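Local coordinates for protein phosphatase Slingshot homolog 2 (Homo sapiens, PDB 2NT2) that dephosphorylates and activates the actin-depolymerizing factor cofilin, here seen as its protein-tyrosine phosphatase catalytic domain, and so regulates actin filament dynamics, at residues Q6-V11 against K105-N110; W109-A114 against R133-Y138; V30-N35 against S75-H80; S95-I100 against T125-S130. The protein carries 1 engineered substitution. All coordinates share one frame; numbering follows the deposited sequence.

Contact 1. Residues Q6-V11 against K105-N110; sequences QIFEHV and KEYGWN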
loop_
_atom_site.group_PDB
_atom_site.type_symbol
_atom_site.label_atom_id
_atom_site.label_comp_id
_atom_site.label_asym_id
_atom_site.label_seq_id
_atom_site.Cartn_x
_atom_site.Cartn_y
_atom_site.Cartn_z
ATOM N N GLN A 6 -3.682 -10.217 2.311
ATOM C CA GLN A 6 -3.310 -9.801 3.659
ATOM C C GLN A 6 -1.797 -9.865 3.828
ATOM O O GLN A 6 -1.194 -10.925 3.665
ATOM C CB GLN A 6 -3.988 -10.657 4.734
ATOM C CG GLN A 6 -3.992 -9.973 6.097
ATOM C CD GLN A 6 -4.876 -10.645 7.124
ATOM O OE1 GLN A 6 -5.332 -11.773 6.957
ATOM N NE2 GLN A 6 -5.129 -9.938 8.223
ATOM N N ILE A 7 -1.196 -8.722 4.157
ATOM C CA ILE A 7 0.262 -8.729 4.321
ATOM C C ILE A 7 0.654 -8.619 5.783
ATOM O O ILE A 7 1.619 -9.242 6.231
ATOM C CB ILE A 7 0.903 -7.600 3.497
ATOM C CG1 ILE A 7 0.406 -7.586 2.042
ATOM C CG2 ILE A 7 2.412 -7.692 3.556
ATOM C CD1 ILE A 7 0.583 -8.922 1.339
ATOM N N PHE A 8 -0.105 -7.820 6.523
ATOM C CA PHE A 8 0.061 -7.761 7.972
ATOM C C PHE A 8 -1.303 -7.866 8.640
ATOM O O PHE A 8 -2.284 -7.894 7.893
ATOM C CB PHE A 8 0.804 -6.496 8.391
ATOM C CG PHE A 8 2.220 -6.482 7.826
ATOM C CD1 PHE A 8 2.631 -5.453 7.001
ATOM C CD2 PHE A 8 3.110 -7.497 8.139
ATOM C CE1 PHE A 8 3.913 -5.433 6.488
ATOM C CE2 PHE A 8 4.394 -7.497 7.627
ATOM C CZ PHE A 8 4.789 -6.456 6.804
ATOM N N GLU A 9 -1.325 -7.954 9.962
ATOM C CA GLU A 9 -2.596 -8.059 10.675
ATOM C C GLU A 9 -3.556 -6.968 10.197
ATOM O O GLU A 9 -4.725 -7.231 9.948
ATOM C CB GLU A 9 -2.398 -7.982 12.184
ATOM C CG GLU A 9 -3.170 -6.897 12.905
ATOM C CD GLU A 9 -4.572 -7.293 13.317
ATOM O OE1 GLU A 9 -4.954 -7.011 14.469
ATOM O OE2 GLU A 9 -5.309 -7.878 12.485
ATOM N N HIS A 10 -3.000 -5.771 10.034
ATOM C CA HIS A 10 -3.769 -4.580 9.719
ATOM C C HIS A 10 -3.585 -4.093 8.294
ATOM O O HIS A 10 -3.938 -2.944 7.992
ATOM C CB HIS A 10 -3.379 -3.465 10.705
ATOM C CG HIS A 10 -1.937 -3.073 10.586
ATOM N ND1 HIS A 10 -0.896 -3.956 10.760
ATOM C CD2 HIS A 10 -1.365 -1.877 10.305
ATOM C CE1 HIS A 10 0.255 -3.323 10.594
ATOM N NE2 HIS A 10 -0.003 -2.054 10.316
ATOM N N VAL A 11 -3.044 -4.914 7.393
ATOM C CA VAL A 11 -2.720 -4.403 6.056
ATOM C C VAL A 11 -3.122 -5.381 4.961
ATOM O O VAL A 11 -2.707 -6.542 4.969
ATOM C CB VAL A 11 -1.222 -4.091 5.883
ATOM C CG1 VAL A 11 -0.917 -3.619 4.465
ATOM C CG2 VAL A 11 -0.756 -3.056 6.895
ATOM N N LYS A 105 10.029 0.441 6.978
ATOM C CA LYS A 105 9.939 1.433 8.041
ATOM C C LYS A 105 9.438 0.832 9.351
ATOM O O LYS A 105 10.066 0.981 10.400
ATOM C CB LYS A 105 9.010 2.577 7.619
ATOM C CG LYS A 105 9.058 3.752 8.588
ATOM C CD LYS A 105 8.794 5.075 7.884
ATOM C CE LYS A 105 8.323 6.122 8.888
ATOM N NZ LYS A 105 9.263 6.227 10.042
ATOM N N GLU A 106 8.296 0.161 9.284
ATOM C CA GLU A 106 7.582 -0.326 10.456
ATOM C C GLU A 106 8.342 -1.410 11.200
ATOM O O GLU A 106 8.531 -1.312 12.419
ATOM C CB GLU A 106 6.194 -0.826 10.048
ATOM C CG GLU A 106 5.328 -1.379 11.158
ATOM C CD GLU A 106 5.062 -0.405 12.282
ATOM O OE1 GLU A 106 4.367 0.611 12.094
ATOM O OE2 GLU A 106 5.563 -0.663 13.401
ATOM N N TYR A 107 8.781 -2.465 10.505
ATOM C CA TYR A 107 9.432 -3.559 11.229
ATOM C C TYR A 107 10.945 -3.519 11.071
ATOM O O TYR A 107 11.649 -4.384 11.592
ATOM C CB TYR A 107 8.852 -4.911 10.794
ATOM C CG TYR A 107 7.334 -4.924 10.878
ATOM C CD1 TYR A 107 6.566 -5.159 9.747
ATOM C CD2 TYR A 107 6.671 -4.693 12.078
ATOM C CE1 TYR A 107 5.184 -5.169 9.821
ATOM C CE2 TYR A 107 5.292 -4.701 12.158
ATOM C CZ TYR A 107 4.548 -4.943 11.019
ATOM O OH TYR A 107 3.175 -4.952 11.086
ATOM N N GLY A 108 11.428 -2.501 10.366
ATOM C CA GLY A 108 12.842 -2.273 10.150
ATOM C C GLY A 108 13.476 -3.352 9.290
ATOM O O GLY A 108 14.621 -3.754 9.498
ATOM N N TRP A 109 12.720 -3.817 8.306
ATOM C CA TRP A 109 13.131 -4.882 7.409
ATOM C C TRP A 109 14.036 -4.414 6.281
ATOM O O TRP A 109 13.833 -3.341 5.718
ATOM C CB TRP A 109 11.856 -5.521 6.828
ATOM C CG TRP A 109 11.211 -6.466 7.793
ATOM C CD1 TRP A 109 11.615 -6.745 9.065
ATOM C CD2 TRP A 109 10.040 -7.252 7.555
ATOM N NE1 TRP A 109 10.767 -7.661 9.638
ATOM C CE2 TRP A 109 9.791 -7.988 8.730
ATOM C CE3 TRP A 109 9.181 -7.400 6.465
ATOM C CZ2 TRP A 109 8.715 -8.867 8.842
ATOM C CZ3 TRP A 109 8.117 -8.269 6.576
ATOM C CH2 TRP A 109 7.892 -8.991 7.757
ATOM N N ASN A 110 15.029 -5.223 5.926
ATOM C CA ASN A 110 15.820 -4.963 4.725
ATOM C C ASN A 110 14.906 -4.922 3.505
ATOM O O ASN A 110 13.809 -5.481 3.544
ATOM C CB ASN A 110 16.877 -6.047 4.529
ATOM C CG ASN A 110 18.129 -5.816 5.345
ATOM O OD1 ASN A 110 18.200 -4.876 6.141
ATOM N ND2 ASN A 110 19.115 -6.683 5.146
HETATM O O HOH W 1 1.364 -7.640 11.707
#
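Y107 sets the edge of its phenol ring over one face of F8 in a T-shaped pair. The F8 and Y107 ring centroids are 4.6 Å apart, with planes at 70°. Y107 CE1 lies above the centre of the F8 ring, 3.3 Å from F8 CE2. With CG anti to its carbonyl carbon (chi1 -52°), Y107 turns its ring from the C-terminal part of helix 94-107 toward the strand. Y107 OH reaches the edge of the H10 imidazole, 3.4 Å from H10 CE1. The polar end of H10 is held by Y102, which bonds to H10 NE2. A water accepts from E9 N and is weakly linked to Y107 OH.

The strand side is a hairpin of strands 5-8 and 11-14. I7 N and F8 N both donate to V11 O, a classic beta bulge.

G108 takes a positive phi as the chain leaves the helix. W109 follows and joins the aromatic cluster. The edge of F8 is turned toward the face of W109, offset, with planes at 61°. F8 CZ is 3.8 Å from W109 CZ3. Replacing F8 by an alanine would probably leave the Y107 edge without its aromatic face and open a gap beside W109.

Contact 2. Residues W109-A114 against R133-Y138; sequences WNLDRA and RQLEEY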
loop_
_atom_site.group_PDB
_atom_site.type_symbol
_atom_site.label_atom_id
_atom_site.label_comp_id
_atom_site.label_asym_id
_atom_site.label_seq_id
_atom_site.Cartn_x
_atom_site.Cartn_y
_atom_site.Cartn_z
ATOM N N TRP A 109 12.720 -3.817 8.306
ATOM C CA TRP A 109 13.131 -4.882 7.409
ATOM C C TRP A 109 14.036 -4.414 6.281
ATOM O O TRP A 109 13.833 -3.341 5.718
ATOM C CB TRP A 109 11.856 -5.521 6.828
ATOM C CG TRP A 109 11.211 -6.466 7.793
ATOM C CD1 TRP A 109 11.615 -6.745 9.065
ATOM C CD2 TRP A 109 10.040 -7.252 7.555
ATOM N NE1 TRP A 109 10.767 -7.661 9.638
ATOM C CE2 TRP A 109 9.791 -7.988 8.730
ATOM C CE3 TRP A 109 9.181 -7.400 6.465
ATOM C CZ2 TRP A 109 8.715 -8.867 8.842
ATOM C CZ3 TRP A 109 8.117 -8.269 6.576
ATOM C CH2 TRP A 109 7.892 -8.991 7.757
ATOM N N ASN A 110 15.029 -5.223 5.926
ATOM C CA ASN A 110 15.820 -4.963 4.725
ATOM C C ASN A 110 14.906 -4.922 3.505
ATOM O O ASN A 110 13.809 -5.481 3.544
ATOM C CB ASN A 110 16.877 -6.047 4.529
ATOM C CG ASN A 110 18.129 -5.816 5.345
ATOM O OD1 ASN A 110 18.200 -4.876 6.141
ATOM N ND2 ASN A 110 19.115 -6.683 5.146
ATOM N N LEU A 111 15.336 -4.283 2.418
ATOM C CA LEU A 111 14.466 -4.196 1.247
ATOM C C LEU A 111 14.178 -5.574 0.665
ATOM O O LEU A 111 13.014 -5.902 0.408
ATOM C CB LEU A 111 15.058 -3.291 0.176
ATOM C CG LEU A 111 14.382 -3.349 -1.199
ATOM C CD1 LEU A 111 12.883 -3.109 -1.092
ATOM C CD2 LEU A 111 15.038 -2.341 -2.136
ATOM N N ASP A 112 15.212 -6.375 0.413
ATOM C CA ASP A 112 14.946 -7.692 -0.167
ATOM C C ASP A 112 14.059 -8.529 0.748
ATOM O O ASP A 112 13.155 -9.201 0.254
ATOM C CB ASP A 112 16.270 -8.388 -0.480
ATOM C CG ASP A 112 16.831 -7.858 -1.794
ATOM O OD1 ASP A 112 16.685 -6.652 -2.078
ATOM O OD2 ASP A 112 17.398 -8.671 -2.562
ATOM N N ARG A 113 14.315 -8.413 2.032
ATOM C CA ARG A 113 13.514 -8.885 3.144
ATOM C C ARG A 113 12.020 -8.623 2.927
ATOM O O ARG A 113 11.215 -9.546 2.869
ATOM C CB ARG A 113 13.936 -8.141 4.405
ATOM C CG ARG A 113 14.203 -8.930 5.666
ATOM C CD ARG A 113 15.504 -8.464 6.302
ATOM N NE ARG A 113 15.330 -7.859 7.624
ATOM C CZ ARG A 113 16.318 -7.719 8.493
ATOM N NH1 ARG A 113 17.543 -8.139 8.199
ATOM N NH2 ARG A 113 16.092 -7.162 9.675
ATOM N N ALA A 114 11.669 -7.349 2.839
ATOM C CA ALA A 114 10.292 -6.883 2.718
ATOM C C ALA A 114 9.732 -7.177 1.334
ATOM O O ALA A 114 8.617 -7.674 1.198
ATOM C CB ALA A 114 10.205 -5.391 3.013
ATOM N N ARG A 133 13.889 1.727 -7.840
ATOM C CA ARG A 133 15.006 2.611 -7.516
ATOM C C ARG A 133 14.727 3.368 -6.221
ATOM O O ARG A 133 15.609 3.551 -5.384
ATOM C CB ARG A 133 15.250 3.587 -8.664
ATOM C CG ARG A 133 16.695 4.039 -8.808
ATOM C CD ARG A 133 16.830 5.536 -8.584
ATOM N NE ARG A 133 17.425 6.235 -9.714
ATOM C CZ ARG A 133 18.695 6.606 -9.822
ATOM N NH1 ARG A 133 19.550 6.342 -8.842
ATOM N NH2 ARG A 133 19.111 7.237 -10.914
ATOM N N GLN A 134 13.480 3.808 -6.072
ATOM C CA GLN A 134 13.111 4.643 -4.936
ATOM C C GLN A 134 13.083 3.879 -3.623
ATOM O O GLN A 134 13.419 4.432 -2.576
ATOM C CB GLN A 134 11.748 5.300 -5.190
ATOM C CG GLN A 134 11.831 6.490 -6.131
ATOM C CD GLN A 134 10.524 6.771 -6.843
ATOM O OE1 GLN A 134 9.502 7.058 -6.215
ATOM N NE2 GLN A 134 10.565 6.695 -8.164
ATOM N N LEU A 135 12.696 2.613 -3.671
ATOM C CA LEU A 135 12.698 1.764 -2.483
ATOM C C LEU A 135 14.121 1.529 -1.985
ATOM O O LEU A 135 14.360 1.529 -0.781
ATOM C CB LEU A 135 11.996 0.433 -2.765
ATOM C CG LEU A 135 10.465 0.489 -2.836
ATOM C CD1 LEU A 135 9.923 -0.758 -3.524
ATOM C CD2 LEU A 135 9.848 0.656 -1.461
ATOM N N GLU A 136 15.046 1.358 -2.924
ATOM C CA GLU A 136 16.471 1.305 -2.639
ATOM C C GLU A 136 16.934 2.607 -1.987
ATOM O O GLU A 136 17.717 2.602 -1.041
ATOM C CB GLU A 136 17.284 1.100 -3.912
ATOM C CG GLU A 136 17.330 -0.309 -4.457
ATOM C CD GLU A 136 17.942 -0.347 -5.853
ATOM O OE1 GLU A 136 18.672 0.609 -6.205
ATOM O OE2 GLU A 136 17.669 -1.330 -6.578
ATOM N N GLU A 137 16.447 3.733 -2.517
ATOM C CA GLU A 137 16.754 5.005 -1.866
ATOM C C GLU A 137 16.206 4.999 -0.436
ATOM O O GLU A 137 16.941 5.287 0.506
ATOM C CB GLU A 137 16.188 6.192 -2.649
ATOM C CG GLU A 137 16.635 7.539 -2.107
ATOM C CD GLU A 137 16.382 8.706 -3.032
ATOM O OE1 GLU A 137 16.646 9.852 -2.594
ATOM O OE2 GLU A 137 15.930 8.487 -4.177
ATOM N N TYR A 138 14.927 4.668 -0.318
ATOM C CA TYR A 138 14.209 4.685 0.953
ATOM C C TYR A 138 15.010 3.939 2.014
ATOM O O TYR A 138 15.225 4.432 3.119
ATOM C CB TYR A 138 12.833 4.059 0.781
ATOM C CG TYR A 138 11.860 4.256 1.913
ATOM C CD1 TYR A 138 11.620 5.517 2.430
ATOM C CD2 TYR A 138 11.175 3.181 2.469
ATOM C CE1 TYR A 138 10.733 5.720 3.468
ATOM C CE2 TYR A 138 10.280 3.369 3.510
ATOM C CZ TYR A 138 10.064 4.639 4.004
ATOM O OH TYR A 138 9.178 4.846 5.035
#
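L111 meets L135 and E136 in a small apolar helix-to-helix contact. It joins the first turn of helix 111-121 to helix 129-143, both in the all-helical C-terminal part of the phosphatase domain. The alpha carbons come closest at L111 CA and E136 CA, 7.0 Å apart. The CG of L111 stands anti to the backbone N (chi1 168°), which sends both methyl groups across to the other helix. One branch, L111 CD1, rests 4.0 Å from L135 CB. The two leucine side chains cross at about a right angle. The other branch presses on the helix backbone itself, with L111 CD2 3.8 Å from E136 N. The same methyl touches the side chain of E136, where L111 CD2 is 3.8 Å from E136 CG. Beyond CG the E136 chain is extended, and its carboxylate takes no part. Helix 94-107 packs alongside, with I100 against L111 and A101 against L135. The side-chain contacts are between methyl and methylene groups, with one methyl against a backbone amide. The contact probably depends on close fit and the burial of L111 and L135, since no polar pair joins the two segments.

Contact 3. Residues V30-N35 against S75-H80; sequences VRYILN and SKAKKH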
loop_
_atom_site.group_PDB
_atom_site.type_symbol
_atom_site.label_atom_id
_atom_site.label_comp_id
_atom_site.label_asym_id
_atom_site.label_seq_id
_atom_site.Cartn_x
_atom_site.Cartn_y
_atom_site.Cartn_z
ATOM N N VAL A 30 -12.121 -4.389 7.229
ATOM C CA VAL A 30 -11.450 -3.196 6.736
ATOM C C VAL A 30 -12.300 -1.960 6.996
ATOM O O VAL A 30 -13.525 -2.015 6.855
ATOM C CB VAL A 30 -11.161 -3.281 5.225
ATOM C CG1 VAL A 30 -10.512 -1.981 4.769
ATOM C CG2 VAL A 30 -10.295 -4.482 4.888
ATOM N N ARG A 31 -11.691 -0.843 7.385
ATOM C CA ARG A 31 -12.449 0.393 7.571
ATOM C C ARG A 31 -11.648 1.584 7.048
ATOM O O ARG A 31 -12.188 2.677 6.889
ATOM C CB ARG A 31 -12.837 0.639 9.028
ATOM C CG ARG A 31 -13.122 -0.595 9.853
ATOM C CD ARG A 31 -14.518 -1.152 9.674
ATOM N NE ARG A 31 -15.352 -0.379 8.764
ATOM C CZ ARG A 31 -16.621 -0.669 8.492
ATOM N NH1 ARG A 31 -17.203 -1.712 9.071
ATOM N NH2 ARG A 31 -17.307 0.090 7.648
ATOM N N TYR A 32 -10.373 1.335 6.803
ATOM C CA TYR A 32 -9.459 2.322 6.254
ATOM C C TYR A 32 -9.029 1.890 4.853
ATOM O O TYR A 32 -8.740 0.719 4.617
ATOM C CB TYR A 32 -8.221 2.483 7.136
ATOM C CG TYR A 32 -8.501 2.939 8.544
ATOM C CD1 TYR A 32 -8.780 2.020 9.548
ATOM C CD2 TYR A 32 -8.485 4.290 8.870
ATOM C CE1 TYR A 32 -9.039 2.425 10.843
ATOM C CE2 TYR A 32 -8.745 4.697 10.168
ATOM C CZ TYR A 32 -9.020 3.766 11.146
ATOM O OH TYR A 32 -9.276 4.186 12.433
ATOM N N ILE A 33 -8.987 2.840 3.928
ATOM C CA ILE A 33 -8.551 2.504 2.578
ATOM C C ILE A 33 -7.527 3.517 2.073
ATOM O O ILE A 33 -7.822 4.706 1.984
ATOM C CB ILE A 33 -9.724 2.439 1.594
ATOM C CG1 ILE A 33 -10.833 1.464 1.995
ATOM C CG2 ILE A 33 -9.218 2.113 0.194
ATOM C CD1 ILE A 33 -12.000 1.466 1.028
ATOM N N LEU A 34 -6.345 2.992 1.775
ATOM C CA LEU A 34 -5.263 3.723 1.143
ATOM C C LEU A 34 -5.298 3.492 -0.372
ATOM O O LEU A 34 -4.916 2.443 -0.887
ATOM C CB LEU A 34 -3.917 3.313 1.725
ATOM C CG LEU A 34 -2.695 4.116 1.278
ATOM C CD1 LEU A 34 -2.981 5.608 1.315
ATOM C CD2 LEU A 34 -1.494 3.768 2.150
ATOM N N ASN A 35 -5.815 4.505 -1.049
ATOM C CA ASN A 35 -5.974 4.528 -2.491
ATOM C C ASN A 35 -4.806 5.264 -3.144
ATOM O O ASN A 35 -4.800 6.491 -3.191
ATOM C CB ASN A 35 -7.301 5.211 -2.827
ATOM C CG ASN A 35 -7.627 5.171 -4.302
ATOM O OD1 ASN A 35 -6.755 4.889 -5.120
ATOM N ND2 ASN A 35 -8.887 5.458 -4.619
ATOM N N SER A 75 -0.523 3.375 9.948
ATOM C CA SER A 75 -0.268 3.373 11.381
ATOM C C SER A 75 -1.542 3.771 12.127
ATOM O O SER A 75 -1.862 3.245 13.191
ATOM C CB SER A 75 0.888 4.316 11.716
ATOM O OG SER A 75 0.598 5.153 12.821
ATOM N N LYS A 76 -2.277 4.701 11.531
ATOM C CA LYS A 76 -3.571 5.125 12.053
ATOM C C LYS A 76 -4.549 3.961 12.119
ATOM O O LYS A 76 -5.243 3.776 13.119
ATOM C CB LYS A 76 -4.129 6.251 11.183
ATOM C CG LYS A 76 -5.532 6.701 11.555
ATOM C CD LYS A 76 -5.962 7.872 10.681
ATOM C CE LYS A 76 -7.017 8.726 11.372
ATOM N NZ LYS A 76 -7.347 9.936 10.569
ATOM N N ALA A 77 -4.596 3.148 11.067
ATOM C CA ALA A 77 -5.529 2.024 11.037
ATOM C C ALA A 77 -5.301 1.106 12.237
ATOM O O ALA A 77 -6.207 0.877 13.036
ATOM C CB ALA A 77 -5.414 1.254 9.737
ATOM N N LYS A 78 -4.083 0.606 12.362
ATOM C CA LYS A 78 -3.669 -0.209 13.498
ATOM C C LYS A 78 -4.032 0.450 14.824
ATOM O O LYS A 78 -4.461 -0.212 15.768
ATOM C CB LYS A 78 -2.163 -0.471 13.438
ATOM C CG LYS A 78 -1.384 -0.244 14.720
ATOM C CD LYS A 78 0.086 0.034 14.440
ATOM C CE LYS A 78 0.420 1.487 14.742
ATOM N NZ LYS A 78 1.886 1.715 14.818
ATOM N N LYS A 79 -3.824 1.759 14.901
ATOM C CA LYS A 79 -4.022 2.495 16.146
ATOM C C LYS A 79 -5.425 2.250 16.685
ATOM O O LYS A 79 -5.617 1.916 17.854
ATOM C CB LYS A 79 -3.780 3.987 15.913
ATOM C CG LYS A 79 -3.813 4.840 17.167
ATOM C CD LYS A 79 -3.374 6.265 16.883
ATOM C CE LYS A 79 -3.905 7.216 17.951
ATOM N NZ LYS A 79 -3.206 8.532 17.914
ATOM N N HIS A 80 -6.408 2.387 15.797
ATOM C CA HIS A 80 -7.798 2.204 16.190
ATOM C C HIS A 80 -8.227 0.748 16.108
ATOM O O HIS A 80 -9.424 0.467 16.055
ATOM C CB HIS A 80 -8.708 3.087 15.331
ATOM C CG HIS A 80 -8.440 4.548 15.549
ATOM N ND1 HIS A 80 -8.192 5.085 16.792
ATOM C CD2 HIS A 80 -8.381 5.585 14.685
ATOM C CE1 HIS A 80 -7.993 6.385 16.686
ATOM N NE2 HIS A 80 -8.103 6.717 15.412
#
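Y32 packs its ring on A77 of helix 67-79, the helix of a beta-alpha-beta crossover that leads from strand 49-52 to strand 83-87. Strand 30-35 lies between those two strands in the parallel part of the sheet, and the helix covers it.

The main interaction is CH-pi. A77 CA stands over one face of the Y32 ring, 3.7 Å from its centroid and 19° off the ring normal. With CG anti to the carbonyl carbon (chi1 -60°), the ring lies alongside the helix backbone.

Apolar contact adds to this. A77 CB is 3.5 Å from Y32 CD1. A serine in place of Y32 would probably leave the A77 backbone without its aromatic cover and open a gap between strand and helix.

The K76 side chain crosses that of Y32 at about a right angle. Its ammonium group makes a long, weak ion pair with E49, while K76 CG lies 4.0 Å from Y32 CE2.

Contact 4. Residues S95-I100 against T125-S130; sequences SASTVI and TKPNPS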
loop_
_atom_site.group_PDB
_atom_site.type_symbol
_atom_site.label_atom_id
_atom_site.label_comp_id
_atom_site.label_asym_id
_atom_site.label_seq_id
_atom_site.Cartn_x
_atom_site.Cartn_y
_atom_site.Cartn_z
ATOM N N SER A 95 0.657 0.296 -5.300
ATOM C CA SER A 95 0.232 -0.256 -4.021
ATOM C C SER A 95 1.310 -1.159 -3.424
ATOM O O SER A 95 1.605 -1.034 -2.236
ATOM C CB SER A 95 -1.083 -1.015 -4.164
ATOM O OG SER A 95 -1.079 -1.901 -5.264
ATOM N N ALA A 96 1.874 -2.042 -4.250
ATOM C CA ALA A 96 2.867 -2.998 -3.760
ATOM C C ALA A 96 4.078 -2.278 -3.169
ATOM O O ALA A 96 4.496 -2.593 -2.056
ATOM C CB ALA A 96 3.303 -3.972 -4.838
ATOM N N SER A 97 4.604 -1.311 -3.915
ATOM C CA SER A 97 5.755 -0.536 -3.493
ATOM C C SER A 97 5.506 0.139 -2.149
ATOM O O SER A 97 6.342 0.083 -1.249
ATOM C CB SER A 97 6.094 0.537 -4.535
ATOM O OG SER A 97 5.995 0.020 -5.847
ATOM N N THR A 98 4.349 0.782 -2.033
ATOM C CA THR A 98 3.973 1.454 -0.795
ATOM C C THR A 98 3.984 0.485 0.381
ATOM O O THR A 98 4.529 0.776 1.442
ATOM C CB THR A 98 2.570 2.084 -0.907
ATOM O OG1 THR A 98 2.585 3.087 -1.924
ATOM C CG2 THR A 98 2.200 2.775 0.396
ATOM N N VAL A 99 3.394 -0.688 0.163
ATOM C CA VAL A 99 3.353 -1.706 1.212
ATOM C C VAL A 99 4.758 -2.162 1.584
ATOM O O VAL A 99 5.081 -2.357 2.756
ATOM C CB VAL A 99 2.509 -2.922 0.795
ATOM C CG1 VAL A 99 2.768 -4.080 1.742
ATOM C CG2 VAL A 99 1.028 -2.580 0.766
ATOM N N ILE A 100 5.631 -2.319 0.585
ATOM C CA ILE A 100 6.989 -2.764 0.884
ATOM C C ILE A 100 7.714 -1.737 1.752
ATOM O O ILE A 100 8.396 -2.100 2.706
ATOM C CB ILE A 100 7.803 -3.044 -0.389
ATOM C CG1 ILE A 100 7.371 -4.286 -1.162
ATOM C CG2 ILE A 100 9.286 -3.126 -0.044
ATOM C CD1 ILE A 100 7.380 -4.146 -2.668
ATOM N N THR A 125 2.971 -8.903 -7.448
ATOM C CA THR A 125 3.680 -7.692 -7.053
ATOM C C THR A 125 4.879 -7.420 -7.957
ATOM O O THR A 125 5.745 -8.267 -8.165
ATOM C CB THR A 125 4.179 -7.735 -5.596
ATOM O OG1 THR A 125 4.951 -8.921 -5.393
ATOM C CG2 THR A 125 3.001 -7.785 -4.637
ATOM N N LYS A 126 4.926 -6.199 -8.472
ATOM C CA LYS A 126 5.954 -5.816 -9.433
ATOM C C LYS A 126 6.039 -4.296 -9.523
ATOM O O LYS A 126 5.475 -3.682 -10.427
ATOM C CB LYS A 126 5.646 -6.429 -10.798
ATOM C CG LYS A 126 6.507 -5.915 -11.939
ATOM C CD LYS A 126 6.628 -6.947 -13.049
ATOM C CE LYS A 126 7.913 -6.782 -13.841
ATOM N NZ LYS A 126 8.875 -7.894 -13.604
ATOM N N PRO A 127 6.734 -3.698 -8.562
ATOM C CA PRO A 127 6.943 -2.245 -8.600
ATOM C C PRO A 127 7.618 -1.839 -9.902
ATOM O O PRO A 127 8.463 -2.557 -10.433
ATOM C CB PRO A 127 7.848 -1.996 -7.395
ATOM C CG PRO A 127 7.557 -3.133 -6.465
ATOM C CD PRO A 127 7.343 -4.320 -7.370
ATOM N N ASN A 128 7.216 -0.687 -10.444
ATOM C CA ASN A 128 7.844 -0.244 -11.698
ATOM C C ASN A 128 9.293 0.148 -11.424
ATOM O O ASN A 128 9.647 0.500 -10.292
ATOM C CB ASN A 128 7.012 0.829 -12.357
ATOM C CG ASN A 128 7.223 2.269 -11.992
ATOM O OD1 ASN A 128 8.314 2.751 -11.688
ATOM N ND2 ASN A 128 6.134 3.043 -12.048
ATOM N N PRO A 129 10.146 0.058 -12.442
ATOM C CA PRO A 129 11.595 0.175 -12.260
ATOM C C PRO A 129 11.995 1.432 -11.497
ATOM O O PRO A 129 12.927 1.395 -10.686
ATOM C CB PRO A 129 12.127 0.260 -13.695
ATOM C CG PRO A 129 11.099 -0.457 -14.506
ATOM C CD PRO A 129 9.781 -0.146 -13.858
ATOM N N SER A 130 11.296 2.538 -11.751
ATOM C CA SER A 130 11.515 3.764 -10.985
ATOM C C SER A 130 11.056 3.594 -9.545
ATOM O O SER A 130 11.658 4.113 -8.603
ATOM C CB SER A 130 10.795 4.944 -11.633
ATOM O OG SER A 130 10.748 6.065 -10.772
#
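P127 packs its ring against helix 94-107, touching S97 and I100. The pyrrolidine ring can be followed outward. P127 CB comes first and lies close to the serine hydroxyl, 3.1 Å from S97 OG. P127 CG is next and meets two partners. P127 CG is 3.6 Å from S97 OG and 3.9 Å from I100 CD1. The I100 side chain crosses the ring at about a right angle, and its end methyl CD1 bears on P127 CG. The backbones are near each other here, with S97 CA 5.5 Å from P127 CA.

Two residues earlier, T125 makes a second apolar touch. Its methyl T125 CG2 is 3.8 Å from A96 CB. At chi1 53° the hydroxyl sits between the backbone N and the carbonyl carbon, which turns the methyl to the alanine. T125 OG1 is bonded to R122 O. The small side chains of A96 and S97 probably allow the close approach of the loop.

N128 N bonds to S93 OG of the phosphate-binding P-loop, which also carries S88, the engineered replacement of the nucleophilic cysteine. The side chains of A96 and S88 are about 7 Å apart. The contact thus packs the 125-130 loop on the start of the helix that follows the active-site P-loop of the protein-tyrosine phosphatase family.

Contact 4 is fully buried and closest to the active site. Contact 2 is also mostly buried, with only E136 exposed. Contacts 1 and 3 are partly buried, at the C-terminal parts of helices 94-107 and 67-79. Contacts 1 and 4 share helix 94-107. Contact 4 meets the loop that leads into helix 129-143, the helix used by contact 2. The segments of contacts 1 and 2 overlap at W109 and N110, though W109 touches only in contact 1. The leucines of contact 2 touch I100 of contact 4. Contacts 1 and 3 reach the same sheet and rely on aromatic rings. Contact 2 is leucine packing between two helices; contact 4 sets small helix residues and I100 against a loop proline and threonine.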